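Salmonella plasmid virulence: SpvB (Salmonella typhimurium, PDB 6P0X) probably transfers ADP-ribose from NAD(+) to an arginine of host actin, blocking filament assembly. Local coordinates at residues 249-258 with 303-311. Numbering follows the deposited sequence.
Sequences GVDPQVPPAF and DTLVSRLLL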
ATOM      1  N   GLY A 249      21.092  -5.007  -0.012  1.00 50.34           N
ATOM      2  CA  GLY A 249      22.177  -5.176  -0.960  1.00 46.56           C
ATOM      3  C   GLY A 249      21.697  -5.599  -2.334  1.00 52.66           C
ATOM      4  O   GLY A 249      20.750  -6.383  -2.452  1.00 46.75           O
ATOM      5  N   VAL A 250      22.339  -5.086  -3.383  1.00 56.11           N
ATOM      6  CA  VAL A 250      21.932  -5.353  -4.758  1.00 56.61           C
ATOM      7  C   VAL A 250      22.971  -6.173  -5.505  1.00 57.92           C
ATOM      8  O   VAL A 250      22.900  -6.287  -6.734  1.00 51.03           O
ATOM      9  CB  VAL A 250      21.620  -4.050  -5.513  1.00 46.42           C
ATOM     10  CG1 VAL A 250      20.490  -3.302  -4.830  1.00 39.10           C
ATOM     11  CG2 VAL A 250      22.868  -3.179  -5.611  1.00 43.39           C
ATOM     12  N   ASP A 251      23.939  -6.742  -4.798  1.00 64.49           N
ATOM     13  CA  ASP A 251      24.955  -7.574  -5.431  1.00 62.86           C
ATOM     14  C   ASP A 251      24.316  -8.888  -5.867  1.00 60.67           C
ATOM     15  O   ASP A 251      23.754  -9.600  -5.024  1.00 60.36           O
ATOM     16  CB  ASP A 251      26.109  -7.826  -4.456  1.00 67.37           C
ATOM     17  CG  ASP A 251      27.321  -8.485  -5.113  1.00 70.30           C
ATOM     18  OD1 ASP A 251      27.176  -9.124  -6.175  1.00 69.04           O
ATOM     19  OD2 ASP A 251      28.431  -8.367  -4.549  1.00 69.30           O
ATOM     20  N   PRO A 252      24.352  -9.240  -7.155  1.00 64.90           N
ATOM     21  CA  PRO A 252      23.764 -10.520  -7.577  1.00 62.52           C
ATOM     22  C   PRO A 252      24.501 -11.728  -7.027  1.00 68.33           C
ATOM     23  O   PRO A 252      23.940 -12.831  -7.040  1.00 70.71           O
ATOM     24  CB  PRO A 252      23.844 -10.462  -9.107  1.00 54.84           C
ATOM     25  CG  PRO A 252      24.952  -9.503  -9.390  1.00 54.90           C
ATOM     26  CD  PRO A 252      24.885  -8.474  -8.296  1.00 60.44           C
ATOM     27  N   GLN A 253      25.737 -11.561  -6.551  1.00 69.95           N
ATOM     28  CA  GLN A 253      26.482 -12.685  -5.998  1.00 79.40           C
ATOM     29  C   GLN A 253      26.093 -12.981  -4.554  1.00 78.49           C
ATOM     30  O   GLN A 253      26.173 -14.135  -4.120  1.00 83.19           O
ATOM     31  CB  GLN A 253      27.986 -12.409  -6.073  1.00 82.48           C
ATOM     32  CG  GLN A 253      28.501 -12.077  -7.464  1.00 79.75           C
ATOM     33  CD  GLN A 253      29.996 -11.803  -7.486  1.00 88.55           C
ATOM     34  OE1 GLN A 253      30.735 -12.249  -6.606  1.00 94.36           O
ATOM     35  NE2 GLN A 253      30.448 -11.065  -8.493  1.00 88.57           N
ATOM     36  N   VAL A 254      25.670 -11.972  -3.802  1.00 75.80           N
ATOM     37  CA  VAL A 254      25.346 -12.118  -2.386  1.00 77.48           C
ATOM     38  C   VAL A 254      23.828 -12.206  -2.246  1.00 74.76           C
ATOM     39  O   VAL A 254      23.129 -11.262  -2.646  1.00 73.88           O
ATOM     40  CB  VAL A 254      25.910 -10.953  -1.559  1.00 75.40           C
ATOM     41  CG1 VAL A 254      25.649 -11.176  -0.076  1.00 74.84           C
ATOM     42  CG2 VAL A 254      27.400 -10.792  -1.825  1.00 75.75           C
ATOM     43  N   PRO A 255      23.288 -13.291  -1.698  1.00 70.11           N
ATOM     44  CA  PRO A 255      21.835 -13.387  -1.503  1.00 66.61           C
ATOM     45  C   PRO A 255      21.364 -12.446  -0.408  1.00 67.73           C
ATOM     46  O   PRO A 255      22.046 -12.276   0.614  1.00 74.23           O
ATOM     47  CB  PRO A 255      21.632 -14.854  -1.102  1.00 63.07           C
ATOM     48  CG  PRO A 255      22.917 -15.232  -0.451  1.00 60.90           C
ATOM     49  CD  PRO A 255      23.989 -14.493  -1.212  1.00 63.83           C
ATOM     50  N   PRO A 256      20.209 -11.809  -0.589  1.00 58.81           N
ATOM     51  CA  PRO A 256      19.709 -10.873   0.428  1.00 57.86           C
ATOM     52  C   PRO A 256      19.009 -11.579   1.583  1.00 52.70           C
ATOM     53  O   PRO A 256      18.214 -12.501   1.388  1.00 44.27           O
ATOM     54  CB  PRO A 256      18.726  -9.992  -0.355  1.00 54.26           C
ATOM     55  CG  PRO A 256      18.346 -10.787  -1.578  1.00 47.31           C
ATOM     56  CD  PRO A 256      19.310 -11.926  -1.751  1.00 47.65           C
ATOM     57  N   ALA A 257      19.312 -11.123   2.797  1.00 54.75           N
ATOM     58  CA  ALA A 257      18.720 -11.668   4.010  1.00 52.53           C
ATOM     59  C   ALA A 257      17.293 -11.155   4.194  1.00 54.38           C
ATOM     60  O   ALA A 257      16.898 -10.129   3.636  1.00 54.26           O
ATOM     61  CB  ALA A 257      19.565 -11.308   5.231  1.00 47.52           C
ATOM     62  N   PHE A 258      16.515 -11.890   4.995  1.00 52.10           N
ATOM     63  CA  PHE A 258      15.123 -11.512   5.224  1.00 45.63           C
ATOM     64  C   PHE A 258      15.015 -10.187   5.974  1.00 52.46           C
ATOM     65  O   PHE A 258      14.199  -9.328   5.616  1.00 47.24           O
ATOM     66  CB  PHE A 258      14.395 -12.617   5.991  1.00 43.86           C
ATOM     67  CG  PHE A 258      12.931 -12.347   6.196  1.00 42.26           C
ATOM     68  CD1 PHE A 258      12.063 -12.312   5.118  1.00 40.45           C
ATOM     69  CD2 PHE A 258      12.423 -12.119   7.466  1.00 51.02           C
ATOM     70  CE1 PHE A 258      10.712 -12.058   5.300  1.00 44.51           C
ATOM     71  CE2 PHE A 258      11.071 -11.862   7.655  1.00 44.27           C
ATOM     72  CZ  PHE A 258      10.216 -11.834   6.571  1.00 39.64           C
ATOM     73  N   ASP A 303      13.160 -18.330   7.618  1.00 65.97           N
ATOM     74  CA  ASP A 303      12.936 -17.618   6.368  1.00 60.65           C
ATOM     75  C   ASP A 303      13.735 -18.274   5.253  1.00 59.04           C
ATOM     76  O   ASP A 303      14.942 -18.492   5.397  1.00 69.95           O
ATOM     77  CB  ASP A 303      13.334 -16.145   6.509  1.00 58.06           C
ATOM     78  CG  ASP A 303      12.875 -15.543   7.823  1.00 60.20           C
ATOM     79  OD1 ASP A 303      11.655 -15.557   8.093  1.00 60.25           O
ATOM     80  OD2 ASP A 303      13.736 -15.072   8.597  1.00 60.53           O
ATOM     81  N   THR A 304      13.058 -18.593   4.147  1.00 52.66           N
ATOM     82  CA  THR A 304      13.669 -19.274   3.007  1.00 52.40           C
ATOM     83  C   THR A 304      13.426 -18.454   1.748  1.00 60.09           C
ATOM     84  O   THR A 304      12.282 -18.327   1.299  1.00 64.32           O
ATOM     85  CB  THR A 304      13.106 -20.684   2.840  1.00 53.49           C
ATOM     86  OG1 THR A 304      13.427 -21.469   3.996  1.00 63.69           O
ATOM     87  CG2 THR A 304      13.700 -21.342   1.606  1.00 54.50           C
ATOM     88  N   LEU A 305      14.495 -17.910   1.174  1.00 51.19           N
ATOM     89  CA  LEU A 305      14.389 -17.167  -0.072  1.00 49.83           C
ATOM     90  C   LEU A 305      14.251 -18.141  -1.234  1.00 55.58           C
ATOM     91  O   LEU A 305      15.064 -19.057  -1.390  1.00 64.49           O
ATOM     92  CB  LEU A 305      15.615 -16.279  -0.273  1.00 47.38           C
ATOM     93  CG  LEU A 305      15.736 -15.550  -1.611  1.00 51.11           C
ATOM     94  CD1 LEU A 305      14.568 -14.591  -1.798  1.00 43.89           C
ATOM     95  CD2 LEU A 305      17.066 -14.818  -1.716  1.00 51.63           C
ATOM     96  N   VAL A 306      13.220 -17.942  -2.051  1.00 45.93           N
ATOM     97  CA  VAL A 306      12.950 -18.832  -3.166  1.00 49.52           C
ATOM     98  C   VAL A 306      13.139 -18.142  -4.513  1.00 49.28           C
ATOM     99  O   VAL A 306      13.480 -18.811  -5.498  1.00 54.37           O
ATOM    100  CB  VAL A 306      11.544 -19.459  -3.058  1.00 47.14           C
ATOM    101  CG1 VAL A 306      11.368 -20.122  -1.693  1.00 48.69           C
ATOM    102  CG2 VAL A 306      10.475 -18.419  -3.284  1.00 53.55           C
ATOM    103  N   SER A 307      12.940 -16.831  -4.590  1.00 43.18           N
ATOM    104  CA  SER A 307      13.083 -16.131  -5.857  1.00 47.73           C
ATOM    105  C   SER A 307      13.472 -14.684  -5.591  1.00 44.81           C
ATOM    106  O   SER A 307      13.013 -14.078  -4.616  1.00 46.55           O
ATOM    107  CB  SER A 307      11.788 -16.207  -6.675  1.00 44.88           C
ATOM    108  OG  SER A 307      12.007 -15.819  -8.016  1.00 55.92           O
ATOM    109  N   ARG A 308      14.328 -14.139  -6.462  1.00 44.95           N
ATOM    110  CA  ARG A 308      14.826 -12.773  -6.325  1.00 44.59           C
ATOM    111  C   ARG A 308      14.693 -12.070  -7.669  1.00 41.08           C
ATOM    112  O   ARG A 308      15.457 -12.354  -8.593  1.00 40.45           O
ATOM    113  CB  ARG A 308      16.286 -12.771  -5.861  1.00 42.57           C
ATOM    114  CG  ARG A 308      16.950 -11.402  -5.865  1.00 44.04           C
ATOM    115  CD  ARG A 308      18.406 -11.503  -5.455  1.00 45.94           C
ATOM    116  NE  ARG A 308      18.949 -10.203  -5.073  1.00 51.38           N
ATOM    117  CZ  ARG A 308      20.230  -9.980  -4.791  1.00 52.73           C
ATOM    118  NH1 ARG A 308      21.106 -10.972  -4.844  1.00 52.76           N
ATOM    119  NH2 ARG A 308      20.635  -8.764  -4.452  1.00 55.74           N
ATOM    120  N   LEU A 309      13.748 -11.142  -7.783  1.00 35.97           N
ATOM    121  CA  LEU A 309      13.643 -10.304  -8.969  1.00 39.90           C
ATOM    122  C   LEU A 309      14.540  -9.093  -8.749  1.00 33.70           C
ATOM    123  O   LEU A 309      14.239  -8.231  -7.915  1.00 41.04           O
ATOM    124  CB  LEU A 309      12.196  -9.888  -9.225  1.00 32.73           C
ATOM    125  CG  LEU A 309      11.987  -8.828 -10.313  1.00 34.77           C
ATOM    126  CD1 LEU A 309      12.468  -9.329 -11.667  1.00 33.03           C
ATOM    127  CD2 LEU A 309      10.529  -8.384 -10.387  1.00 30.12           C
ATOM    128  N   LEU A 310      15.639  -9.038  -9.495  1.00 34.82           N
ATOM    129  CA  LEU A 310      16.626  -7.974  -9.399  1.00 38.80           C
ATOM    130  C   LEU A 310      16.429  -7.007 -10.552  1.00 40.34           C
ATOM    131  O   LEU A 310      16.361  -7.422 -11.721  1.00 51.36           O
ATOM    132  CB  LEU A 310      18.050  -8.530  -9.417  1.00 36.82           C
ATOM    133  CG  LEU A 310      19.143  -7.515  -9.062  1.00 46.78           C
ATOM    134  CD1 LEU A 310      18.855  -6.821  -7.735  1.00 40.33           C
ATOM    135  CD2 LEU A 310      20.519  -8.178  -9.045  1.00 43.34           C
ATOM    136  N   LEU A 311      16.325  -5.728 -10.207  1.00 34.55           N
ATOM    137  CA  LEU A 311      16.083  -4.640 -11.139  1.00 31.53           C
ATOM    138  C   LEU A 311      17.358  -3.827 -11.296  1.00 33.02           C
ATOM    139  O   LEU A 311      18.011  -3.488 -10.304  1.00 35.16           O
ATOM    140  CB  LEU A 311      14.949  -3.746 -10.635  1.00 29.56           C
ATOM    141  CG  LEU A 311      13.659  -4.453 -10.208  1.00 32.41           C
ATOM    142  CD1 LEU A 311      12.708  -3.477  -9.527  1.00 27.04           C
ATOM    143  CD2 LEU A 311      12.979  -5.137 -11.388  1.00 30.48           C
TER
HETATM  144  O   HOH W   1      22.979  -8.580  -1.979  1.00 61.41           O
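With CG anti to the backbone N (chi1 172°) and the chain extended from CG to NE, Arg308 carries its guanidinium from strand 304-314 into the loop 249-258, whose backbone carbonyls curl around it. NH1 of Arg308 donates to Asp251 O at 3.0 Å, the oxygen lying near the guanidinium edge, and also gives a weak bond to Val254 O, 3.0 Å away. From NH2 a second, weak bond returns to Asp251 O. That oxygen also accepts a hydrogen bond from Val254 N, from the face opposite to Arg308 NH1, while an Asx turn, Gln253 N to Asp251 OD1 at 2.9 Å, shapes the same bend. A loop without helix or strand is tied to the antiparallel β-structure of the N-terminal SpvB domain largely through the buried Arg308, whose cationic end would be stabilised by converging carbonyl dipoles. Arg308 NE is hydrogen-bonded to Gln288 OE1 and NH1 to Tyr330 OH, so neighbouring residues fix the group's rotation. Over one guanidinium face lies the Pro256 ring, its CG 3.6 Å from Arg308 NE; Pro256 CD also meets Leu305 CD2 at 3.7 Å. Farther along the strand, Leu310 CD2 touches Pro252 CB (4.0 Å). At the other end the Asp303 carboxylate stacks on the Phe258 ring, planes 25° apart, with OD1 over the face, offset toward the rim; Phe292 and His294 meet that ring edge-to-face.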